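Local coordinates for protein MgGH51 (Meripilus giganteus, PDB 6ZPV) that probably hydrolyses terminal alpha-L-arabinofuranosyl residues from arabinose-containing polysaccharides, as a fungal glycosidase of family GH51, at residues A[449-457]-A[582-591]; A[407-416]-A[459-470]. All coordinates share one frame; numbering follows the deposited sequence. Where two conformers were deposited one is given.

Contact 1: A[449-457]-A[582-591]; sequences LAFPTVQSA and TGPETASNTP. With NAG (2-acetamido-2-deoxy-beta-D-glucopyranose), chain C.
The F451 ring carries the carbonyl oxygen N589 O over one face, while T590 CG2 and P591 CD approach it obliquely, the proline carbon lying 3.6 Å from F451 CZ. P591 in turn borders a glycan: its O lies 3.3 Å from C8 of the acetyl group of the N-acetylglucosamine, a sugar hydrogen-bonded to E592. The other flat pair is the Q455 amide and the E585 carboxylate, side by side on extended chains that point the same way, with planes 67° apart. E585 OE2 comes within 3.1 Å of Q455 CD, but the two groups are not hydrogen-bonded to each other.

Between these ends the type I turn P584-A587 meets the start of helix 454-469. V454 N donates to A587 O (3.0 Å), and Q455 N to E585 O (2.8 Å), in the plane of that carbonyl. V454 CG1 is anti to the backbone N (chi1 -178°), which turns CG2 onto P584 O and, at 4.1 Å, A587 CB. T453 is the N-cap: its OG1 accepts from S456 N, and S456 OG accepts from T453 N, a capping box. P452 O accepts a hydrogen bond from a water that in turn accepts from N589 N (3.0 Å); S588 OG donates to P452 O as well, though S588 has two conformers, which makes this bond doubtful.

The first amides of the helix thus find acceptors in both segments: those of V454 and Q455 are met by A587 O and E585 O of the turn, that of S456 by T453 OG1.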
loop_
_atom_site.group_PDB
_atom_site.type_symbol
_atom_site.label_atom_id
_atom_site.label_comp_id
_atom_site.label_asym_id
_atom_site.label_seq_id
_atom_site.Cartn_x
_atom_site.Cartn_y
_atom_site.Cartn_z
ATOM N N LEU A 449 9.648 16.623 -5.969
ATOM C CA LEU A 449 10.552 15.475 -6.126
ATOM C C LEU A 449 9.836 14.374 -6.900
ATOM O O LEU A 449 8.767 13.886 -6.460
ATOM C CB LEU A 449 10.980 14.988 -4.756
ATOM C CG LEU A 449 11.792 15.979 -3.918
ATOM C CD1 LEU A 449 12.221 15.400 -2.614
ATOM C CD2 LEU A 449 12.939 16.648 -4.671
ATOM N N ALA A 450 10.404 13.939 -8.025
ATOM C CA ALA A 450 9.886 12.799 -8.786
ATOM C C ALA A 450 10.066 11.480 -7.995
ATOM O O ALA A 450 9.242 10.597 -8.131
ATOM C CB ALA A 450 10.564 12.711 -10.108
ATOM N N PHE A 451 11.182 11.395 -7.248
ATOM C CA PHE A 451 11.522 10.263 -6.385
ATOM C C PHE A 451 12.164 10.850 -5.137
ATOM O O PHE A 451 12.740 11.936 -5.182
ATOM C CB PHE A 451 12.527 9.326 -7.093
ATOM C CG PHE A 451 11.979 8.625 -8.302
ATOM C CD1 PHE A 451 11.167 7.513 -8.152
ATOM C CD2 PHE A 451 12.250 9.086 -9.579
ATOM C CE1 PHE A 451 10.591 6.877 -9.238
ATOM C CE2 PHE A 451 11.695 8.467 -10.692
ATOM C CZ PHE A 451 10.903 7.323 -10.501
ATOM N N PRO A 452 12.119 10.128 -4.016
ATOM C CA PRO A 452 12.847 10.581 -2.839
ATOM C C PRO A 452 14.328 10.792 -3.203
ATOM O O PRO A 452 14.878 10.094 -4.070
ATOM C CB PRO A 452 12.667 9.435 -1.841
ATOM C CG PRO A 452 11.356 8.771 -2.269
ATOM C CD PRO A 452 11.417 8.852 -3.800
ATOM N N THR A 453 14.970 11.708 -2.515
ATOM C CA THR A 453 16.386 12.025 -2.696
ATOM C C THR A 453 17.133 11.758 -1.385
ATOM O O THR A 453 16.565 11.473 -0.326
ATOM C CB THR A 453 16.567 13.490 -3.144
ATOM O OG1 THR A 453 16.042 14.296 -2.080
ATOM C CG2 THR A 453 15.872 13.788 -4.469
ATOM N N VAL A 454 18.450 11.857 -1.454
ATOM C CA VAL A 454 19.251 11.778 -0.208
ATOM C C VAL A 454 18.817 12.920 0.710
ATOM O O VAL A 454 18.644 12.748 1.925
ATOM C CB VAL A 454 20.737 11.738 -0.477
ATOM C CG1 VAL A 454 21.517 11.611 0.818
ATOM C CG2 VAL A 454 21.120 10.586 -1.399
ATOM N N GLN A 455 18.661 14.115 0.144
ATOM C CA GLN A 455 18.212 15.284 0.910
ATOM C C GLN A 455 16.886 14.988 1.626
ATOM O O GLN A 455 16.701 15.336 2.840
ATOM C CB GLN A 455 18.042 16.501 -0.052
ATOM C CG GLN A 455 17.786 17.858 0.637
ATOM C CD GLN A 455 17.474 19.012 -0.289
ATOM O OE1 GLN A 455 17.556 18.846 -1.516
ATOM N NE2 GLN A 455 17.161 20.159 0.277
ATOM N N SER A 456 15.909 14.454 0.898
ATOM C CA SER A 456 14.567 14.283 1.513
ATOM C C SER A 456 14.620 13.193 2.566
ATOM O O SER A 456 14.043 13.357 3.661
ATOM C CB SER A 456 13.513 14.022 0.444
ATOM O OG SER A 456 13.570 12.704 -0.146
ATOM N N ALA A 457 15.308 12.085 2.342
ATOM C CA ALA A 457 15.411 10.981 3.288
ATOM C C ALA A 457 16.114 11.426 4.559
ATOM O O ALA A 457 15.760 10.983 5.658
ATOM C CB ALA A 457 16.114 9.793 2.653
ATOM N N THR A 582 24.098 7.390 2.342
ATOM C CA THR A 582 24.568 8.744 1.998
ATOM C C THR A 582 24.804 8.817 0.488
ATOM O O THR A 582 24.631 7.813 -0.214
ATOM C CB THR A 582 25.820 9.138 2.795
ATOM O OG1 THR A 582 26.117 10.521 2.633
ATOM C CG2 THR A 582 27.037 8.361 2.424
ATOM N N GLY A 583 25.061 9.982 -0.007
ATOM C CA GLY A 583 25.349 10.233 -1.408
ATOM C C GLY A 583 25.118 11.706 -1.694
ATOM O O GLY A 583 24.852 12.502 -0.789
ATOM N N PRO A 584 25.169 12.083 -2.983
ATOM C CA PRO A 584 24.909 13.468 -3.349
ATOM C C PRO A 584 23.524 13.880 -2.875
ATOM O O PRO A 584 22.564 13.103 -2.963
ATOM C CB PRO A 584 25.020 13.441 -4.900
ATOM C CG PRO A 584 25.919 12.256 -5.199
ATOM C CD PRO A 584 25.552 11.232 -4.122
ATOM N N GLU A 585 23.417 15.173 -2.536
ATOM C CA GLU A 585 22.173 15.767 -1.988
ATOM C C GLU A 585 20.937 15.372 -2.818
ATOM O O GLU A 585 19.932 14.959 -2.249
ATOM C CB GLU A 585 22.346 17.283 -1.962
ATOM C CG GLU A 585 21.163 17.986 -1.328
ATOM C CD GLU A 585 21.299 19.466 -1.191
ATOM O OE1 GLU A 585 22.381 20.027 -1.548
ATOM O OE2 GLU A 585 20.389 20.069 -0.548
ATOM N N THR A 586 21.015 15.539 -4.139
ATOM C CA THR A 586 19.828 15.346 -4.984
ATOM C C THR A 586 19.803 13.953 -5.627
ATOM O O THR A 586 18.904 13.711 -6.463
ATOM C CB THR A 586 19.740 16.413 -6.063
ATOM O OG1 THR A 586 20.835 16.304 -6.975
ATOM C CG2 THR A 586 19.665 17.807 -5.492
ATOM N N ALA A 587 20.672 13.031 -5.232
ATOM C CA ALA A 587 20.651 11.699 -5.812
ATOM C C ALA A 587 19.382 10.943 -5.409
ATOM O O ALA A 587 18.922 11.055 -4.263
ATOM C CB ALA A 587 21.879 10.889 -5.425
ATOM N N SER A 588 18.913 10.111 -6.288
ATOM C CA SER A 588 17.694 9.285 -6.175
ATOM C C SER A 588 17.948 7.911 -6.791
ATOM O O SER A 588 18.773 7.771 -7.707
ATOM C CB SER A 588 16.497 9.879 -6.970
ATOM O OG SER A 588 15.887 11.028 -6.429
ATOM N N ASN A 589 17.184 6.924 -6.356
ATOM C CA ASN A 589 17.046 5.648 -7.076
ATOM C C ASN A 589 15.912 5.790 -8.079
ATOM O O ASN A 589 14.825 6.228 -7.763
ATOM C CB ASN A 589 16.822 4.502 -6.087
ATOM C CG ASN A 589 18.077 4.333 -5.233
ATOM O OD1 ASN A 589 19.191 4.478 -5.768
ATOM N ND2 ASN A 589 17.886 4.013 -3.948
ATOM N N THR A 590 16.203 5.436 -9.335
ATOM C CA THR A 590 15.239 5.611 -10.443
ATOM C C THR A 590 15.167 4.350 -11.248
ATOM O O THR A 590 15.947 3.424 -11.081
ATOM C CB THR A 590 15.730 6.730 -11.380
ATOM O OG1 THR A 590 16.924 6.261 -12.006
ATOM C CG2 THR A 590 15.988 8.020 -10.660
ATOM N N PRO A 591 14.185 4.238 -12.179
ATOM C CA PRO A 591 14.112 3.018 -12.982
ATOM C C PRO A 591 15.406 2.777 -13.781
ATOM O O PRO A 591 15.814 1.605 -13.889
ATOM C CB PRO A 591 12.920 3.314 -13.931
ATOM C CG PRO A 591 12.034 4.161 -13.061
ATOM C CD PRO A 591 12.972 5.080 -12.328
HETATM C C1 NAG C . 11.823 3.825 -19.990
HETATM C C2 NAG C . 13.260 3.310 -20.030
HETATM C C3 NAG C . 14.278 4.350 -20.596
HETATM C C4 NAG C . 13.803 4.857 -21.954
HETATM C C5 NAG C . 12.321 5.291 -21.785
HETATM C C6 NAG C . 11.665 5.840 -23.029
HETATM C C7 NAG C . 13.822 1.698 -18.324
HETATM C C8 NAG C . 14.386 1.543 -16.912
HETATM N N2 NAG C . 13.681 2.936 -18.770
HETATM O O3 NAG C . 15.622 3.850 -20.690
HETATM O O4 NAG C . 14.708 5.918 -22.439
HETATM O O5 NAG C . 11.432 4.223 -21.245
HETATM O O6 NAG C . 11.366 4.720 -23.890
HETATM O O7 NAG C . 13.577 0.733 -19.060
HETATM O O HOH W 1 15.246 7.393 -4.130
#

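Contact 2: A[407-416]-A[459-470]; sequences WFYQNAFYYD and GEAAFMTGLERN
F408 and F463 join two neighbouring elements in the outer layer of the (beta/alpha)8 barrel: helix 405-410 with the turn after it, and helix 454-469, both lying against strand 424-432. The edge of F408 meets the face of F463 in a T-shaped pair, planes at 85°, with F408 CD1 3.5 Å from F463 CG. W407 completes an aromatic cluster, its CZ3 3.7 Å from F463 CE1 at an oblique tilt; F463 reaches both rings because its CG stands anti to the backbone N (chi1 -174°). Where the turn N411-Y414 crosses the helix, G466 CA makes a CH...O contact with A412 O at 3.3 Å, closeness that a side chain at G466 would obstruct.

At the helix end, R469 grips D416 side-on. NE bonds OD2 (2.8 Å) on its syn lone pair, and NH2 bonds OD1 (3.0 Å), both nearly straight. The same guanidinium lies flat on the F413 ring, a cation-pi stack with planes 27° apart. N470 ND2 reaches D416 OD1 (2.9 Å) from the face of the carboxylate plane opposite to NH2, and also donates to G466 O. A water links D416 OD2 to N470 OD1, which accepts from R420 as well.

With an alanine in place of D416, the R469 guanidinium would probably lose its countercharge and become freer to turn on the F413 ring. Three N-H donors on one carboxylate, two of them from a cation, imply that D416 is probably ionised and that this charge pair, buried on the R469 side, ties the turn to the helix end.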
loop_
_atom_site.group_PDB
_atom_site.type_symbol
_atom_site.label_atom_id
_atom_site.label_comp_id
_atom_site.label_asym_id
_atom_site.label_seq_id
_atom_site.Cartn_x
_atom_site.Cartn_y
_atom_site.Cartn_z
ATOM N N TRP A 407 12.250 21.740 6.165
ATOM C CA TRP A 407 11.240 21.791 7.234
ATOM C C TRP A 407 11.370 20.588 8.168
ATOM O O TRP A 407 11.234 20.714 9.389
ATOM C CB TRP A 407 9.820 21.827 6.619
ATOM C CG TRP A 407 8.710 21.942 7.618
ATOM C CD1 TRP A 407 8.102 23.114 7.968
ATOM C CD2 TRP A 407 8.103 20.899 8.383
ATOM N NE1 TRP A 407 7.159 22.889 8.921
ATOM C CE2 TRP A 407 7.156 21.552 9.227
ATOM C CE3 TRP A 407 8.242 19.506 8.465
ATOM C CZ2 TRP A 407 6.375 20.828 10.157
ATOM C CZ3 TRP A 407 7.494 18.825 9.399
ATOM C CH2 TRP A 407 6.589 19.461 10.257
ATOM N N PHE A 408 11.575 19.404 7.627
ATOM C CA PHE A 408 11.622 18.198 8.458
ATOM C C PHE A 408 12.772 18.273 9.482
ATOM O O PHE A 408 12.542 17.959 10.663
ATOM C CB PHE A 408 11.680 16.919 7.605
ATOM C CG PHE A 408 10.322 16.513 7.109
ATOM C CD1 PHE A 408 9.494 15.773 7.947
ATOM C CD2 PHE A 408 9.795 16.954 5.924
ATOM C CE1 PHE A 408 8.187 15.475 7.590
ATOM C CE2 PHE A 408 8.503 16.642 5.569
ATOM C CZ PHE A 408 7.688 15.897 6.390
ATOM N N TYR A 409 13.988 18.683 9.092
ATOM C CA TYR A 409 15.039 18.773 10.125
ATOM C C TYR A 409 14.762 19.922 11.086
ATOM O O TYR A 409 15.067 19.825 12.263
ATOM C CB TYR A 409 16.474 18.737 9.599
ATOM C CG TYR A 409 16.969 19.958 8.889
ATOM C CD1 TYR A 409 17.301 21.082 9.633
ATOM C CD2 TYR A 409 17.221 20.004 7.538
ATOM C CE1 TYR A 409 17.849 22.225 9.039
ATOM C CE2 TYR A 409 17.828 21.120 6.941
ATOM C CZ TYR A 409 18.150 22.225 7.696
ATOM O OH TYR A 409 18.722 23.337 7.086
ATOM N N GLN A 410 14.204 21.024 10.588
ATOM C CA GLN A 410 13.899 22.195 11.383
ATOM C C GLN A 410 12.801 21.900 12.394
ATOM O O GLN A 410 12.682 22.651 13.370
ATOM C CB GLN A 410 13.529 23.435 10.559
ATOM C CG GLN A 410 14.709 23.978 9.780
ATOM C CD GLN A 410 14.258 25.199 8.970
ATOM O OE1 GLN A 410 13.125 25.205 8.430
ATOM N NE2 GLN A 410 15.185 26.074 8.682
ATOM N N ASN A 411 11.982 20.871 12.181
ATOM C CA ASN A 411 10.812 20.596 13.021
ATOM C C ASN A 411 10.957 19.265 13.726
ATOM O O ASN A 411 9.955 18.704 14.201
ATOM C CB ASN A 411 9.525 20.731 12.191
ATOM C CG ASN A 411 9.264 22.188 11.897
ATOM O OD1 ASN A 411 8.632 22.858 12.738
ATOM N ND2 ASN A 411 9.778 22.700 10.823
ATOM N N ALA A 412 12.172 18.805 13.976
ATOM C CA ALA A 412 12.431 17.569 14.743
ATOM C C ALA A 412 11.990 17.689 16.198
ATOM O O ALA A 412 11.837 16.649 16.851
ATOM C CB ALA A 412 13.896 17.220 14.677
ATOM N N PHE A 413 11.766 18.886 16.705
ATOM C CA PHE A 413 11.227 19.102 18.053
ATOM C C PHE A 413 9.724 19.333 18.046
ATOM O O PHE A 413 9.170 19.782 19.067
ATOM C CB PHE A 413 12.000 20.210 18.780
ATOM C CG PHE A 413 13.370 19.808 19.258
ATOM C CD1 PHE A 413 14.398 19.600 18.383
ATOM C CD2 PHE A 413 13.607 19.618 20.616
ATOM C CE1 PHE A 413 15.641 19.223 18.838
ATOM C CE2 PHE A 413 14.861 19.225 21.050
ATOM C CZ PHE A 413 15.889 19.002 20.160
ATOM N N TYR A 414 9.031 18.924 16.994
ATOM C CA TYR A 414 7.577 19.117 16.867
ATOM C C TYR A 414 6.858 18.660 18.136
ATOM O O TYR A 414 5.944 19.354 18.623
ATOM C CB TYR A 414 7.054 18.371 15.639
ATOM C CG TYR A 414 5.592 18.595 15.371
ATOM C CD1 TYR A 414 5.163 19.652 14.582
ATOM C CD2 TYR A 414 4.624 17.775 15.864
ATOM C CE1 TYR A 414 3.809 19.863 14.325
ATOM C CE2 TYR A 414 3.277 17.974 15.579
ATOM C CZ TYR A 414 2.867 19.027 14.860
ATOM O OH TYR A 414 1.498 19.184 14.580
ATOM N N TYR A 415 7.177 17.477 18.646
ATOM C CA TYR A 415 6.432 16.865 19.768
ATOM C C TYR A 415 7.012 17.170 21.150
ATOM O O TYR A 415 6.356 16.860 22.167
ATOM C CB TYR A 415 6.248 15.366 19.578
ATOM C CG TYR A 415 5.229 14.997 18.522
ATOM C CD1 TYR A 415 3.873 15.119 18.796
ATOM C CD2 TYR A 415 5.592 14.554 17.274
ATOM C CE1 TYR A 415 2.917 14.833 17.826
ATOM C CE2 TYR A 415 4.659 14.248 16.319
ATOM C CZ TYR A 415 3.313 14.344 16.587
ATOM O OH TYR A 415 2.298 14.071 15.704
ATOM N N ASP A 416 8.197 17.779 21.231
ATOM C CA ASP A 416 8.840 17.935 22.559
ATOM C C ASP A 416 7.997 18.785 23.511
ATOM O O ASP A 416 8.069 18.509 24.727
ATOM C CB ASP A 416 10.233 18.504 22.423
ATOM C CG ASP A 416 11.171 17.484 21.837
ATOM O OD1 ASP A 416 11.081 17.183 20.608
ATOM O OD2 ASP A 416 12.036 16.929 22.578
ATOM N N GLY A 459 16.394 14.575 5.798
ATOM C CA GLY A 459 15.511 15.479 6.543
ATOM C C GLY A 459 14.451 14.667 7.245
ATOM O O GLY A 459 14.178 14.924 8.442
ATOM N N GLU A 460 13.815 13.725 6.570
ATOM C CA GLU A 460 12.844 12.839 7.216
ATOM C C GLU A 460 13.484 12.114 8.406
ATOM O O GLU A 460 12.880 12.053 9.493
ATOM C CB GLU A 460 12.302 11.827 6.236
ATOM C CG GLU A 460 11.405 12.463 5.174
ATOM C CD GLU A 460 11.360 11.706 3.850
ATOM O OE1 GLU A 460 11.889 10.572 3.778
ATOM O OE2 GLU A 460 10.734 12.250 2.908
ATOM N N ALA A 461 14.690 11.597 8.261
ATOM C CA ALA A 461 15.358 10.869 9.321
ATOM C C ALA A 461 15.581 11.787 10.509
ATOM O O ALA A 461 15.369 11.356 11.677
ATOM C CB ALA A 461 16.651 10.270 8.843
ATOM N N ALA A 462 15.933 13.042 10.318
ATOM C CA ALA A 462 16.072 13.970 11.441
ATOM C C ALA A 462 14.723 14.124 12.156
ATOM O O ALA A 462 14.666 14.070 13.390
ATOM C CB ALA A 462 16.594 15.313 10.917
ATOM N N PHE A 463 13.663 14.320 11.394
ATOM C CA PHE A 463 12.325 14.426 12.025
ATOM C C PHE A 463 11.998 13.115 12.773
ATOM O O PHE A 463 11.412 13.184 13.887
ATOM C CB PHE A 463 11.314 14.664 10.904
ATOM C CG PHE A 463 9.913 14.949 11.369
ATOM C CD1 PHE A 463 9.551 16.201 11.831
ATOM C CD2 PHE A 463 8.894 14.000 11.230
ATOM C CE1 PHE A 463 8.249 16.476 12.219
ATOM C CE2 PHE A 463 7.605 14.270 11.609
ATOM C CZ PHE A 463 7.273 15.536 12.049
ATOM N N MET A 464 12.361 11.957 12.243
ATOM C CA MET A 464 12.070 10.663 12.886
ATOM C C MET A 464 12.839 10.516 14.198
ATOM O O MET A 464 12.312 9.832 15.106
ATOM C CB MET A 464 12.390 9.545 11.906
ATOM C CG MET A 464 11.440 9.531 10.659
ATOM S SD MET A 464 12.136 8.736 9.230
ATOM C CE MET A 464 11.990 7.118 9.871
ATOM N N THR A 465 14.028 11.086 14.344
ATOM C CA THR A 465 14.714 11.034 15.629
ATOM C C THR A 465 13.838 11.716 16.706
ATOM O O THR A 465 13.812 11.261 17.858
ATOM C CB THR A 465 16.119 11.649 15.627
ATOM O OG1 THR A 465 16.068 13.068 15.411
ATOM C CG2 THR A 465 17.041 10.955 14.662
ATOM N N GLY A 466 13.127 12.781 16.330
ATOM C CA GLY A 466 12.216 13.434 17.252
ATOM C C GLY A 466 10.986 12.555 17.524
ATOM O O GLY A 466 10.516 12.515 18.644
ATOM N N LEU A 467 10.439 11.890 16.512
ATOM C CA LEU A 467 9.334 10.943 16.755
ATOM C C LEU A 467 9.765 9.905 17.800
ATOM O O LEU A 467 8.985 9.555 18.710
ATOM C CB LEU A 467 8.895 10.293 15.453
ATOM C CG LEU A 467 8.373 11.216 14.362
ATOM C CD1 LEU A 467 7.998 10.405 13.137
ATOM C CD2 LEU A 467 7.175 12.023 14.811
ATOM N N GLU A 468 10.979 9.406 17.657
ATOM C CA GLU A 468 11.460 8.358 18.554
ATOM C C GLU A 468 11.725 8.904 19.948
ATOM O O GLU A 468 11.336 8.292 20.970
ATOM C CB GLU A 468 12.692 7.655 17.939
ATOM C CG GLU A 468 13.132 6.425 18.659
ATOM C CD GLU A 468 14.182 5.642 17.881
ATOM O OE1 GLU A 468 15.365 5.953 18.029
ATOM O OE2 GLU A 468 13.768 4.713 17.116
ATOM N N ARG A 469 12.367 10.077 20.055
ATOM C CA ARG A 469 12.560 10.697 21.393
ATOM C C ARG A 469 11.220 10.904 22.110
ATOM O O ARG A 469 11.105 10.725 23.315
ATOM C CB ARG A 469 13.293 12.031 21.209
ATOM C CG ARG A 469 13.438 12.798 22.526
ATOM C CD ARG A 469 14.363 14.024 22.449
ATOM N NE ARG A 469 13.855 15.024 21.502
ATOM C CZ ARG A 469 14.291 15.210 20.248
ATOM N NH1 ARG A 469 15.324 14.555 19.750
ATOM N NH2 ARG A 469 13.646 16.095 19.475
ATOM N N ASN A 470 10.210 11.355 21.329
ATOM C CA ASN A 470 8.849 11.654 21.852
ATOM C C ASN A 470 7.918 10.451 21.773
ATOM O O ASN A 470 6.689 10.662 21.815
ATOM C CB ASN A 470 8.299 12.860 21.153
ATOM C CG ASN A 470 9.075 14.128 21.436
ATOM O OD1 ASN A 470 9.027 14.595 22.584
ATOM N ND2 ASN A 470 9.786 14.646 20.443
HETATM O O HOH W 2 10.914 14.828 24.760
#

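Helix 454-469 is common to both contacts: residues 454-457 belong to contact 1, 459-469 to contact 2, and the two centres lie about 19 Å apart. Along the chain the segments alternate, in the order 407-416, 449-457, 459-470, 582-591. Contact 2 lies between strands 396-403 and 424-432 of the parallel eight-stranded barrel and the seven-stranded antiparallel sheet, whose strand 535-541 touches A412 and A462. Contact 1 adds the loop between strands 575-582 and 600-605 of that same sheet. The helix therefore packs on the barrel strands and is covered by the C-terminal beta domain, so it lies at the interface of the two.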